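Long-range contacts in similar to hydroxylamine oxidoreductase (Kuenenia stuttgartiensis, PDB 6H5L), which probably works as an oxidoreductase, carrying multiple c-type hemes within a reductase complex of an anammox bacterium: residues A[11-19]-A[146-157]; A[38-48]-A[175-185]. All coordinates share one frame; numbering follows the deposited sequence.

Contact 1 of 2, residues A[11-19]-A[146-157]; sequences IPPPDLYKD and GEVCGGCHRQQF. With HEC (heme c), chain E.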
loop_
_atom_site.group_PDB
_atom_site.type_symbol
_atom_site.label_atom_id
_atom_site.label_comp_id
_atom_site.label_asym_id
_atom_site.label_seq_id
_atom_site.Cartn_x
_atom_site.Cartn_y
_atom_site.Cartn_z
ATOM N N ILE A 11 35.343 23.834 -32.810
ATOM C CA ILE A 11 35.692 22.443 -32.555
ATOM C C ILE A 11 35.364 21.591 -33.776
ATOM O O ILE A 11 34.233 21.618 -34.266
ATOM C CB ILE A 11 34.982 21.923 -31.293
ATOM C CG1 ILE A 11 35.601 22.567 -30.050
ATOM C CG2 ILE A 11 35.054 20.404 -31.217
ATOM C CD1 ILE A 11 34.712 22.530 -28.829
ATOM N N PRO A 12 36.355 20.847 -34.265
ATOM C CA PRO A 12 36.182 20.082 -35.507
ATOM C C PRO A 12 35.035 19.096 -35.390
ATOM O O PRO A 12 34.857 18.462 -34.339
ATOM C CB PRO A 12 37.527 19.354 -35.666
ATOM C CG PRO A 12 38.492 20.166 -34.872
ATOM C CD PRO A 12 37.710 20.697 -33.709
ATOM N N PRO A 13 34.230 18.950 -36.440
ATOM C CA PRO A 13 33.125 17.999 -36.381
ATOM C C PRO A 13 33.640 16.594 -36.179
ATOM O O PRO A 13 34.768 16.256 -36.591
ATOM C CB PRO A 13 32.444 18.164 -37.748
ATOM C CG PRO A 13 33.475 18.788 -38.626
ATOM C CD PRO A 13 34.285 19.663 -37.726
ATOM N N PRO A 14 32.856 15.730 -35.531
ATOM C CA PRO A 14 33.322 14.368 -35.243
ATOM C C PRO A 14 33.660 13.611 -36.517
ATOM O O PRO A 14 32.879 13.584 -37.473
ATOM C CB PRO A 14 32.136 13.736 -34.505
ATOM C CG PRO A 14 31.365 14.892 -33.965
ATOM C CD PRO A 14 31.519 15.986 -34.973
ATOM N N ASP A 15 34.838 12.989 -36.519
ATOM C CA ASP A 15 35.359 12.270 -37.675
ATOM C C ASP A 15 35.909 10.931 -37.203
ATOM O O ASP A 15 36.913 10.886 -36.483
ATOM C CB ASP A 15 36.440 13.090 -38.384
ATOM C CG ASP A 15 37.014 12.380 -39.591
ATOM O OD1 ASP A 15 36.222 11.857 -40.401
ATOM O OD2 ASP A 15 38.255 12.355 -39.731
ATOM N N LEU A 16 35.248 9.843 -37.612
ATOM C CA LEU A 16 35.721 8.507 -37.264
ATOM C C LEU A 16 37.069 8.194 -37.895
ATOM O O LEU A 16 37.817 7.364 -37.365
ATOM C CB LEU A 16 34.697 7.452 -37.700
ATOM C CG LEU A 16 33.511 7.176 -36.781
ATOM C CD1 LEU A 16 32.519 6.248 -37.465
ATOM C CD2 LEU A 16 33.994 6.578 -35.471
ATOM N N TYR A 17 37.399 8.840 -39.013
ATOM C CA TYR A 17 38.617 8.548 -39.757
ATOM C C TYR A 17 39.708 9.588 -39.517
ATOM O O TYR A 17 40.514 9.861 -40.412
ATOM C CB TYR A 17 38.303 8.431 -41.246
ATOM C CG TYR A 17 37.375 7.281 -41.556
ATOM C CD1 TYR A 17 35.998 7.426 -41.445
ATOM C CD2 TYR A 17 37.876 6.044 -41.935
ATOM C CE1 TYR A 17 35.147 6.374 -41.716
ATOM C CE2 TYR A 17 37.032 4.985 -42.211
ATOM C CZ TYR A 17 35.670 5.156 -42.099
ATOM O OH TYR A 17 34.829 4.103 -42.373
ATOM N N LYS A 18 39.736 10.178 -38.324
ATOM C CA LYS A 18 40.783 11.123 -37.971
ATOM C C LYS A 18 42.137 10.426 -37.939
ATOM O O LYS A 18 42.257 9.290 -37.474
ATOM C CB LYS A 18 40.484 11.754 -36.610
ATOM C CG LYS A 18 41.416 12.883 -36.220
ATOM C CD LYS A 18 41.365 13.153 -34.725
ATOM C CE LYS A 18 42.392 14.200 -34.331
ATOM N NZ LYS A 18 42.576 14.283 -32.856
ATOM N N ASP A 19 43.154 11.115 -38.456
ATOM C CA ASP A 19 44.532 10.617 -38.475
ATOM C C ASP A 19 44.668 9.373 -39.352
ATOM O O ASP A 19 45.447 8.465 -39.059
ATOM C CB ASP A 19 45.040 10.343 -37.054
ATOM C CG ASP A 19 45.112 11.602 -36.206
ATOM O OD1 ASP A 19 45.576 12.631 -36.729
ATOM O OD2 ASP A 19 44.694 11.568 -35.028
ATOM N N GLY A 146 28.385 6.852 -36.222
ATOM C CA GLY A 146 28.876 7.394 -34.973
ATOM C C GLY A 146 29.236 8.862 -35.060
ATOM O O GLY A 146 29.268 9.554 -34.035
ATOM N N GLU A 147 29.499 9.357 -36.270
ATOM C CA GLU A 147 29.814 10.767 -36.469
ATOM C C GLU A 147 28.610 11.660 -36.195
ATOM O O GLU A 147 28.774 12.782 -35.702
ATOM C CB GLU A 147 30.338 10.979 -37.889
ATOM C CG GLU A 147 31.494 10.047 -38.249
ATOM C CD GLU A 147 32.103 10.358 -39.601
ATOM O OE1 GLU A 147 31.364 10.865 -40.469
ATOM O OE2 GLU A 147 33.314 10.103 -39.791
ATOM N N VAL A 148 27.402 11.188 -36.504
ATOM C CA VAL A 148 26.201 11.934 -36.141
ATOM C C VAL A 148 25.989 11.890 -34.633
ATOM O O VAL A 148 25.711 12.914 -33.997
ATOM C CB VAL A 148 24.978 11.384 -36.899
ATOM C CG1 VAL A 148 23.696 12.039 -36.399
ATOM C CG2 VAL A 148 25.141 11.595 -38.391
ATOM N N CYS A 149 26.105 10.698 -34.041
ATOM C CA CYS A 149 25.965 10.560 -32.595
ATOM C C CYS A 149 26.994 11.408 -31.858
ATOM O O CYS A 149 26.675 12.050 -30.850
ATOM C CB CYS A 149 26.096 9.091 -32.195
ATOM S SG CYS A 149 25.198 7.916 -33.233
ATOM N N GLY A 150 28.235 11.429 -32.350
ATOM C CA GLY A 150 29.273 12.246 -31.742
ATOM C C GLY A 150 28.990 13.733 -31.782
ATOM O O GLY A 150 29.606 14.494 -31.027
ATOM N N GLY A 151 28.080 14.169 -32.656
ATOM C CA GLY A 151 27.705 15.574 -32.683
ATOM C C GLY A 151 27.113 16.048 -31.369
ATOM O O GLY A 151 27.313 17.199 -30.970
ATOM N N CYS A 152 26.378 15.174 -30.683
ATOM C CA CYS A 152 25.844 15.456 -29.357
ATOM C C CYS A 152 26.646 14.796 -28.244
ATOM O O CYS A 152 26.891 15.423 -27.210
ATOM C CB CYS A 152 24.382 15.002 -29.265
ATOM S SG CYS A 152 23.192 15.950 -30.259
ATOM N N HIS A 153 27.051 13.540 -28.430
ATOM C CA HIS A 153 27.821 12.808 -27.427
ATOM C C HIS A 153 29.301 12.823 -27.803
ATOM O O HIS A 153 29.887 11.818 -28.208
ATOM C CB HIS A 153 27.292 11.384 -27.293
ATOM C CG HIS A 153 25.816 11.311 -27.052
ATOM N ND1 HIS A 153 25.209 11.925 -25.978
ATOM C CD2 HIS A 153 24.829 10.686 -27.736
ATOM C CE1 HIS A 153 23.911 11.685 -26.012
ATOM N NE2 HIS A 153 23.654 10.936 -27.070
ATOM N N ARG A 154 29.906 14.003 -27.655
ATOM C CA ARG A 154 31.283 14.176 -28.101
ATOM C C ARG A 154 32.264 13.444 -27.193
ATOM O O ARG A 154 33.278 12.919 -27.668
ATOM C CB ARG A 154 31.628 15.661 -28.184
ATOM C CG ARG A 154 32.920 15.930 -28.934
ATOM C CD ARG A 154 32.948 15.145 -30.235
ATOM N NE ARG A 154 34.246 15.199 -30.901
ATOM C CZ ARG A 154 34.534 16.012 -31.912
ATOM N NH1 ARG A 154 33.615 16.850 -32.374
ATOM N NH2 ARG A 154 35.741 15.987 -32.461
ATOM N N GLN A 155 31.989 13.401 -25.888
ATOM C CA GLN A 155 32.900 12.720 -24.974
ATOM C C GLN A 155 32.923 11.217 -25.232
ATOM O O GLN A 155 33.996 10.603 -25.247
ATOM C CB GLN A 155 32.514 13.007 -23.523
ATOM C CG GLN A 155 33.399 12.292 -22.516
ATOM C CD GLN A 155 32.911 12.441 -21.090
ATOM O OE1 GLN A 155 32.152 13.355 -20.771
ATOM N NE2 GLN A 155 33.343 11.534 -20.224
ATOM N N GLN A 156 31.754 10.608 -25.440
ATOM C CA GLN A 156 31.710 9.176 -25.718
ATOM C C GLN A 156 32.339 8.851 -27.068
ATOM O O GLN A 156 33.014 7.825 -27.211
ATOM C CB GLN A 156 30.268 8.669 -25.668
ATOM C CG GLN A 156 29.700 8.501 -24.264
ATOM C CD GLN A 156 29.261 9.813 -23.640
ATOM O OE1 GLN A 156 29.425 10.881 -24.229
ATOM N NE2 GLN A 156 28.697 9.737 -22.440
ATOM N N PHE A 157 32.125 9.709 -28.068
ATOM C CA PHE A 157 32.727 9.488 -29.380
ATOM C C PHE A 157 34.248 9.494 -29.297
ATOM O O PHE A 157 34.915 8.665 -29.925
ATOM C CB PHE A 157 32.238 10.551 -30.364
ATOM C CG PHE A 157 32.814 10.412 -31.747
ATOM C CD1 PHE A 157 32.181 9.632 -32.699
ATOM C CD2 PHE A 157 33.985 11.069 -32.098
ATOM C CE1 PHE A 157 32.705 9.505 -33.973
ATOM C CE2 PHE A 157 34.515 10.943 -33.367
ATOM C CZ PHE A 157 33.873 10.160 -34.306
HETATM FE FE HEC E . 21.838 10.302 -27.614
HETATM C CHA HEC E . 20.553 9.905 -24.480
HETATM C CHB HEC E . 23.141 7.124 -27.487
HETATM C CHC HEC E . 22.806 10.550 -30.906
HETATM C CHD HEC E . 21.280 13.679 -27.528
HETATM N NA HEC E . 21.826 8.780 -26.241
HETATM C C1A HEC E . 21.271 8.838 -24.978
HETATM C C2A HEC E . 21.591 7.596 -24.293
HETATM C C3A HEC E . 22.303 6.836 -25.132
HETATM C C4A HEC E . 22.468 7.564 -26.371
HETATM C CMA HEC E . 22.862 5.427 -24.836
HETATM C CAA HEC E . 21.180 7.190 -22.860
HETATM C CBA HEC E . 19.657 7.131 -22.757
HETATM C CGA HEC E . 19.244 6.237 -21.616
HETATM O O1A HEC E . 20.130 5.561 -21.032
HETATM O O2A HEC E . 18.030 6.195 -21.292
HETATM N NB HEC E . 22.878 9.094 -28.928
HETATM C C1B HEC E . 23.150 7.758 -28.711
HETATM C C2B HEC E . 23.437 7.142 -29.989
HETATM C C3B HEC E . 23.355 8.089 -30.931
HETATM C C4B HEC E . 22.994 9.334 -30.285
HETATM C CMB HEC E . 23.806 5.656 -30.183
HETATM C CAB HEC E . 23.579 7.921 -32.449
HETATM C CBB HEC E . 22.443 7.084 -33.073
HETATM N NC HEC E . 22.054 11.831 -28.953
HETATM C C1C HEC E . 22.386 11.711 -30.290
HETATM C C2C HEC E . 22.029 12.951 -30.958
HETATM C C3C HEC E . 21.804 13.854 -29.992
HETATM C C4C HEC E . 21.685 13.142 -28.732
HETATM C CMC HEC E . 22.483 13.295 -32.397
HETATM C CAC HEC E . 21.488 15.359 -30.180
HETATM C CBC HEC E . 20.039 15.550 -30.681
HETATM N ND HEC E . 21.017 11.593 -26.225
HETATM C C1D HEC E . 20.932 12.973 -26.394
HETATM C C2D HEC E . 20.419 13.554 -25.175
HETATM C C3D HEC E . 20.191 12.375 -24.219
HETATM C C4D HEC E . 20.590 11.198 -24.958
HETATM C CMD HEC E . 20.156 15.048 -24.897
HETATM C CAD HEC E . 19.650 12.436 -22.773
HETATM C CBD HEC E . 20.779 12.797 -21.811
HETATM C CGD HEC E . 21.850 11.738 -21.839
HETATM O O1D HEC E . 22.904 11.964 -22.488
HETATM O O2D HEC E . 21.648 10.666 -21.213
#

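Contact 2 of 2, residues A[38-48]-A[175-185]; sequences SGPFTKYFKAQ and WEANTIVPWYA. With HEC (heme c), chain F.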
loop_
_atom_site.group_PDB
_atom_site.type_symbol
_atom_site.label_atom_id
_atom_site.label_comp_id
_atom_site.label_asym_id
_atom_site.label_seq_id
_atom_site.Cartn_x
_atom_site.Cartn_y
_atom_site.Cartn_z
ATOM N N SER A 38 35.570 -2.534 -50.413
ATOM C CA SER A 38 36.220 -1.628 -49.476
ATOM C C SER A 38 37.611 -2.162 -49.169
ATOM O O SER A 38 37.886 -3.355 -49.322
ATOM C CB SER A 38 35.412 -1.465 -48.185
ATOM O OG SER A 38 35.323 -2.693 -47.484
ATOM N N GLY A 39 38.481 -1.259 -48.730
ATOM C CA GLY A 39 39.841 -1.613 -48.408
ATOM C C GLY A 39 40.737 -1.631 -49.630
ATOM O O GLY A 39 40.327 -1.262 -50.734
ATOM N N PRO A 40 41.986 -2.064 -49.452
ATOM C CA PRO A 40 42.920 -2.106 -50.592
ATOM C C PRO A 40 42.445 -2.972 -51.748
ATOM O O PRO A 40 42.869 -2.743 -52.890
ATOM C CB PRO A 40 44.208 -2.657 -49.963
ATOM C CG PRO A 40 43.762 -3.363 -48.722
ATOM C CD PRO A 40 42.600 -2.569 -48.213
ATOM N N PHE A 41 41.578 -3.952 -51.496
ATOM C CA PHE A 41 41.040 -4.814 -52.539
ATOM C C PHE A 41 39.601 -4.456 -52.888
ATOM O O PHE A 41 38.802 -5.340 -53.209
ATOM C CB PHE A 41 41.141 -6.279 -52.116
ATOM C CG PHE A 41 42.491 -6.657 -51.574
ATOM C CD1 PHE A 41 43.619 -6.583 -52.376
ATOM C CD2 PHE A 41 42.633 -7.078 -50.264
ATOM C CE1 PHE A 41 44.862 -6.924 -51.880
ATOM C CE2 PHE A 41 43.873 -7.420 -49.762
ATOM C CZ PHE A 41 44.988 -7.342 -50.571
ATOM N N THR A 42 39.256 -3.165 -52.822
ATOM C CA THR A 42 37.885 -2.737 -53.090
ATOM C C THR A 42 37.460 -3.038 -54.522
ATOM O O THR A 42 36.270 -3.243 -54.786
ATOM C CB THR A 42 37.738 -1.243 -52.796
ATOM O OG1 THR A 42 36.438 -0.796 -53.199
ATOM C CG2 THR A 42 38.802 -0.440 -53.537
ATOM N N LYS A 43 38.409 -3.076 -55.452
ATOM C CA LYS A 43 38.113 -3.328 -56.856
ATOM C C LYS A 43 38.004 -4.810 -57.193
ATOM O O LYS A 43 37.719 -5.148 -58.348
ATOM C CB LYS A 43 39.192 -2.684 -57.728
ATOM C CG LYS A 43 39.303 -1.171 -57.580
ATOM C CD LYS A 43 38.048 -0.472 -58.085
ATOM C CE LYS A 43 38.211 1.039 -58.073
ATOM N NZ LYS A 43 37.038 1.735 -58.667
ATOM N N TYR A 44 38.236 -5.697 -56.229
ATOM C CA TYR A 44 38.227 -7.130 -56.483
ATOM C C TYR A 44 36.924 -7.806 -56.079
ATOM O O TYR A 44 36.736 -8.986 -56.392
ATOM C CB TYR A 44 39.400 -7.801 -55.756
ATOM C CG TYR A 44 40.753 -7.425 -56.316
ATOM C CD1 TYR A 44 41.338 -6.203 -56.010
ATOM C CD2 TYR A 44 41.446 -8.294 -57.151
ATOM C CE1 TYR A 44 42.573 -5.856 -56.521
ATOM C CE2 TYR A 44 42.684 -7.956 -57.664
ATOM C CZ TYR A 44 43.243 -6.736 -57.346
ATOM O OH TYR A 44 44.474 -6.390 -57.853
ATOM N N PHE A 45 36.027 -7.099 -55.396
ATOM C CA PHE A 45 34.745 -7.662 -55.001
ATOM C C PHE A 45 33.728 -6.535 -54.893
ATOM O O PHE A 45 34.059 -5.355 -55.036
ATOM C CB PHE A 45 34.858 -8.440 -53.684
ATOM C CG PHE A 45 35.113 -7.571 -52.481
ATOM C CD1 PHE A 45 36.397 -7.166 -52.160
ATOM C CD2 PHE A 45 34.065 -7.172 -51.665
ATOM C CE1 PHE A 45 36.632 -6.372 -51.051
ATOM C CE2 PHE A 45 34.293 -6.379 -50.558
ATOM C CZ PHE A 45 35.577 -5.977 -50.250
ATOM N N LYS A 46 32.477 -6.913 -54.641
ATOM C CA LYS A 46 31.399 -5.969 -54.394
ATOM C C LYS A 46 30.820 -6.224 -53.011
ATOM O O LYS A 46 30.856 -7.348 -52.502
ATOM C CB LYS A 46 30.295 -6.078 -55.455
ATOM C CG LYS A 46 30.751 -5.704 -56.855
ATOM C CD LYS A 46 29.572 -5.514 -57.792
ATOM C CE LYS A 46 30.035 -5.059 -59.167
ATOM N NZ LYS A 46 28.891 -4.645 -60.028
ATOM N N ALA A 47 30.294 -5.167 -52.402
ATOM C CA ALA A 47 29.779 -5.267 -51.046
ATOM C C ALA A 47 28.481 -6.063 -51.009
ATOM O O ALA A 47 27.700 -6.069 -51.965
ATOM C CB ALA A 47 29.549 -3.875 -50.462
ATOM N N GLN A 48 28.258 -6.746 -49.889
ATOM C CA GLN A 48 26.979 -7.399 -49.664
ATOM C C GLN A 48 25.894 -6.346 -49.452
ATOM O O GLN A 48 26.171 -5.201 -49.084
ATOM C CB GLN A 48 27.060 -8.343 -48.462
ATOM C CG GLN A 48 28.066 -9.470 -48.637
ATOM C CD GLN A 48 28.194 -10.343 -47.403
ATOM O OE1 GLN A 48 27.225 -10.962 -46.960
ATOM N NE2 GLN A 48 29.396 -10.398 -46.839
ATOM N N TRP A 175 35.656 -2.735 -39.232
ATOM C CA TRP A 175 35.389 -2.952 -40.649
ATOM C C TRP A 175 36.676 -3.057 -41.452
ATOM O O TRP A 175 36.693 -3.697 -42.511
ATOM C CB TRP A 175 34.513 -1.834 -41.209
ATOM C CG TRP A 175 33.895 -2.204 -42.517
ATOM C CD1 TRP A 175 34.299 -1.811 -43.760
ATOM C CD2 TRP A 175 32.771 -3.067 -42.714
ATOM N NE1 TRP A 175 33.487 -2.368 -44.718
ATOM C CE2 TRP A 175 32.541 -3.145 -44.102
ATOM C CE3 TRP A 175 31.932 -3.779 -41.851
ATOM C CZ2 TRP A 175 31.507 -3.905 -44.646
ATOM C CZ3 TRP A 175 30.908 -4.533 -42.392
ATOM C CH2 TRP A 175 30.704 -4.590 -43.777
ATOM N N GLU A 176 37.754 -2.432 -40.976
ATOM C CA GLU A 176 39.054 -2.606 -41.611
ATOM C C GLU A 176 39.462 -4.073 -41.607
ATOM O O GLU A 176 39.740 -4.657 -42.659
ATOM C CB GLU A 176 40.108 -1.752 -40.902
ATOM C CG GLU A 176 41.514 -1.932 -41.455
ATOM C CD GLU A 176 42.581 -1.347 -40.550
ATOM O OE1 GLU A 176 42.235 -0.538 -39.663
ATOM O OE2 GLU A 176 43.765 -1.701 -40.722
ATOM N N ALA A 177 39.479 -4.690 -40.424
ATOM C CA ALA A 177 39.918 -6.077 -40.301
ATOM C C ALA A 177 39.068 -7.020 -41.144
ATOM O O ALA A 177 39.558 -8.060 -41.600
ATOM C CB ALA A 177 39.890 -6.503 -38.839
ATOM N N ASN A 178 37.798 -6.683 -41.356
ATOM C CA ASN A 178 36.907 -7.563 -42.103
ATOM C C ASN A 178 37.357 -7.706 -43.554
ATOM O O ASN A 178 37.559 -8.820 -44.049
ATOM C CB ASN A 178 35.472 -7.038 -42.026
ATOM C CG ASN A 178 34.462 -8.013 -42.605
ATOM O OD1 ASN A 178 34.711 -9.217 -42.675
ATOM N ND2 ASN A 178 33.311 -7.496 -43.020
ATOM N N THR A 179 37.521 -6.583 -44.253
ATOM C CA THR A 179 37.753 -6.591 -45.690
ATOM C C THR A 179 39.214 -6.389 -46.079
ATOM O O THR A 179 39.531 -6.441 -47.271
ATOM C CB THR A 179 36.895 -5.516 -46.369
ATOM O OG1 THR A 179 37.347 -4.216 -45.970
ATOM C CG2 THR A 179 35.432 -5.680 -45.975
ATOM N N ILE A 180 40.113 -6.163 -45.118
ATOM C CA ILE A 180 41.508 -5.946 -45.489
ATOM C C ILE A 180 42.214 -7.269 -45.765
ATOM O O ILE A 180 43.182 -7.309 -46.535
ATOM C CB ILE A 180 42.248 -5.133 -44.410
ATOM C CG1 ILE A 180 43.539 -4.541 -44.980
ATOM C CG2 ILE A 180 42.553 -5.996 -43.190
ATOM C CD1 ILE A 180 44.310 -3.692 -43.995
ATOM N N VAL A 181 41.755 -8.358 -45.162
ATOM C CA VAL A 181 42.416 -9.652 -45.366
ATOM C C VAL A 181 42.131 -10.141 -46.780
ATOM O O VAL A 181 41.017 -9.930 -47.294
ATOM C CB VAL A 181 41.947 -10.663 -44.317
ATOM C CG1 VAL A 181 42.457 -10.261 -42.938
ATOM C CG2 VAL A 181 40.429 -10.775 -44.312
ATOM N N PRO A 182 43.095 -10.777 -47.452
ATOM C CA PRO A 182 42.906 -11.095 -48.875
ATOM C C PRO A 182 41.900 -12.202 -49.136
ATOM O O PRO A 182 41.363 -12.267 -50.248
ATOM C CB PRO A 182 44.313 -11.503 -49.330
ATOM C CG PRO A 182 44.962 -12.022 -48.090
ATOM C CD PRO A 182 44.420 -11.189 -46.960
ATOM N N TRP A 183 41.622 -13.067 -48.162
ATOM C CA TRP A 183 40.705 -14.174 -48.403
ATOM C C TRP A 183 39.241 -13.755 -48.369
ATOM O O TRP A 183 38.371 -14.585 -48.660
ATOM C CB TRP A 183 40.949 -15.303 -47.397
ATOM C CG TRP A 183 40.914 -14.886 -45.958
ATOM C CD1 TRP A 183 39.815 -14.806 -45.151
ATOM C CD2 TRP A 183 42.034 -14.517 -45.144
ATOM N NE1 TRP A 183 40.181 -14.401 -43.890
ATOM C CE2 TRP A 183 41.538 -14.215 -43.860
ATOM C CE3 TRP A 183 43.408 -14.404 -45.380
ATOM C CZ2 TRP A 183 42.368 -13.813 -42.815
ATOM C CZ3 TRP A 183 44.229 -14.004 -44.342
ATOM C CH2 TRP A 183 43.706 -13.711 -43.076
ATOM N N TYR A 184 38.943 -12.500 -48.030
ATOM C CA TYR A 184 37.575 -12.009 -48.159
ATOM C C TYR A 184 37.215 -11.809 -49.627
ATOM O O TYR A 184 36.200 -12.330 -50.105
ATOM C CB TYR A 184 37.406 -10.704 -47.374
ATOM C CG TYR A 184 35.973 -10.212 -47.256
ATOM C CD1 TYR A 184 35.351 -9.555 -48.313
ATOM C CD2 TYR A 184 35.251 -10.385 -46.081
ATOM C CE1 TYR A 184 34.049 -9.103 -48.210
ATOM C CE2 TYR A 184 33.946 -9.932 -45.968
ATOM C CZ TYR A 184 33.352 -9.291 -47.037
ATOM O OH TYR A 184 32.058 -8.837 -46.941
ATOM N N ALA A 185 38.041 -11.054 -50.356
ATOM C CA ALA A 185 37.781 -10.817 -51.772
ATOM C C ALA A 185 37.897 -12.101 -52.583
ATOM O O ALA A 185 37.159 -12.298 -53.554
ATOM C CB ALA A 185 38.742 -9.760 -52.311
HETATM FE FE HEC F . 36.404 -11.314 -37.035
HETATM C CHA HEC F . 39.058 -10.954 -34.958
HETATM C CHB HEC F . 38.293 -10.983 -39.754
HETATM C CHC HEC F . 33.911 -12.857 -38.967
HETATM C CHD HEC F . 34.191 -11.063 -34.485
HETATM N NA HEC F . 38.330 -11.003 -37.300
HETATM C C1A HEC F . 39.297 -10.910 -36.319
HETATM C C2A HEC F . 40.579 -10.767 -36.991
HETATM C C3A HEC F . 40.360 -10.773 -38.311
HETATM C C4A HEC F . 38.937 -10.922 -38.537
HETATM C CMA HEC F . 41.438 -10.643 -39.408
HETATM C CAA HEC F . 41.968 -10.624 -36.328
HETATM C CBA HEC F . 42.009 -9.381 -35.447
HETATM C CGA HEC F . 42.470 -8.205 -36.264
HETATM O O1A HEC F . 41.755 -7.173 -36.250
HETATM O O2A HEC F . 43.531 -8.299 -36.934
HETATM N NB HEC F . 36.104 -11.776 -39.036
HETATM C C1B HEC F . 37.114 -11.667 -39.962
HETATM C C2B HEC F . 36.730 -12.395 -41.154
HETATM C C3B HEC F . 35.499 -12.923 -40.937
HETATM C C4B HEC F . 35.098 -12.534 -39.595
HETATM C CMB HEC F . 37.666 -12.461 -42.385
HETATM C CAB HEC F . 34.560 -13.793 -41.824
HETATM C CBB HEC F . 34.803 -13.762 -43.351
HETATM N NC HEC F . 34.392 -11.830 -36.798
HETATM C C1C HEC F . 33.577 -12.524 -37.672
HETATM C C2C HEC F . 32.377 -12.927 -36.956
HETATM C C3C HEC F . 32.408 -12.335 -35.749
HETATM C C4C HEC F . 33.704 -11.695 -35.608
HETATM C CMC HEC F . 31.151 -13.598 -37.622
HETATM C CAC HEC F . 31.328 -12.390 -34.639
HETATM C CBC HEC F . 31.086 -13.837 -34.159
HETATM N ND HEC F . 36.602 -11.058 -35.013
HETATM C C1D HEC F . 35.523 -10.954 -34.142
HETATM C C2D HEC F . 36.028 -10.716 -32.808
HETATM C C3D HEC F . 37.561 -10.678 -32.952
HETATM C C4D HEC F . 37.818 -10.903 -34.357
HETATM C CMD HEC F . 35.178 -10.532 -31.531
HETATM C CAD HEC F . 38.627 -10.458 -31.855
HETATM C CBD HEC F . 38.415 -11.414 -30.685
HETATM C CGD HEC F . 39.470 -11.153 -29.646
HETATM O O1D HEC F . 40.432 -10.409 -29.960
HETATM O O2D HEC F . 39.354 -11.688 -28.513
HETATM O O HOH W 1 39.886 -4.998 -49.164
HETATM O O HOH W 2 36.723 -13.321 -36.467
#

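Contact 1 of 2, residues A[11-19]-A[146-157]
The CxxCH heme-binding motif Cys149-Gly150-Gly151-Cys152-His153 has the ring of Pro14 laid across its two glycines, with Pro14 CG 3.4 Å from Gly150 C. On the other side of the motif, thioether bonds from Cys149 and Cys152 hold the heme, and His153 NE2 binds its iron at 2.0 Å, His100 supplying the second protein ligand. This is a clear example of an N-terminal segment without regular structure covering the outer surface of a c-type heme motif. Because Gly150 carries no side chain, Pro14 can settle close to the helix and turn CB over one face of the Phe157 ring, a CH-pi contact 3.9 Å from the centroid. Leu16 meets the same ring through CD2, which lies 3.5 Å from Phe157 CE1.

Next to this apolar patch, Arg154 reaches outward along a chain that leaves anti to its backbone N (chi1 -167°) and bends at the next bond. Its NH1 and NH2 both donate to Pro12 O, at 2.8 and 3.2 Å, with the oxygen in the guanidinium plane; the NH1 bond is the straighter, at 159°. Asp158 pairs with NE, while Pro14 CA covers one guanidinium face. With an alanine here, Pro12 O would probably lose both guanidinium donors and Asp158 its charged partner, leaving the stretch around Pro12 less firmly held.

Asp15 and Glu147 bring like charges together, and Lys29 forms a salt bridge with Asp15 that probably eases their repulsion. Glu147 OE2 accepts the backbone N-H of Leu16 at 2.9 Å on its anti side, 19° out of the carboxylate plane.

Contact 2 of 2, residues A[38-48]-A[175-185]
Phe45 and Tyr184 form an edge-to-face aromatic pair where the loop 38-48 packs on the helical turns of 175-185. The edge of Tyr184 that carries CD1 and CE1 comes in over one face of Phe45, the centroids 5.2 Å apart and the planes at 61°. The two torsions make the meeting possible: Phe45 holds CG between its backbone N and carbonyl carbon (chi1 69°), whereas Tyr184 holds CG anti to N (chi1 -171°), which brings its CD1/CE1 edge in across the Phe45 ring. The methyl of Thr179 sits over the centre of one Tyr184 face, and Ala185 CB fits against Phe45 CD1 at 3.5 Å.

The far end of Tyr184 is polar. Gln48 NE2 donates to its OH at 3.1 Å from close to the amide plane, and the hydroxyl also bonds to Asp200, as does Asn178 ND2. Ser38 turns its hydroxyl toward the helix, where OG pairs with Thr179 OG1 at 3.0 Å and receives a weak bond from Trp175 NE1. Phe41 directs the edge of its ring at Ile180 O, with CE2 3.3 Å away, while Pro40 CD lies 3.9 Å from Ile180 CG1. A water donates to Ser38 O and accepts from Phe41 N; its approach to Thr179 O is too short in the model to be trusted in detail.

From the helical segment, Ala177, Val181 and Trp183 line a heme c whose iron carries a water at 2.1 Å, a ligation consistent with a site where substrate could bind. Packed rings supply much of the buried surface, while the Ser38-Thr179 and Gln48-Tyr184 bonds pair polar groups within it, which implies that loop and helices are matched in both shape and polarity.

Taken together, the two contacts illustrate how N-terminal loops are laid over a multiheme scaffold. The centre of contact 1 lies farther out, about 21 Å from the centre of the chain, and the contact is only partly buried; that of contact 2 lies about 15 Å from the chain centre, and the contact is buried. The two centres are about 25 Å apart and their segments alternate along the sequence. Helix 22-28 links them, since it separates the two loop segments and Tyr28 touches residues of both contacts. Charge follows depth: arginine and carboxylates work at the periphery in contact 1, whereas neutral hydroxyls, an amide and a water serve contact 2. Contact 1 covers a covalent attachment motif, while contact 2 backs a water-ligated heme.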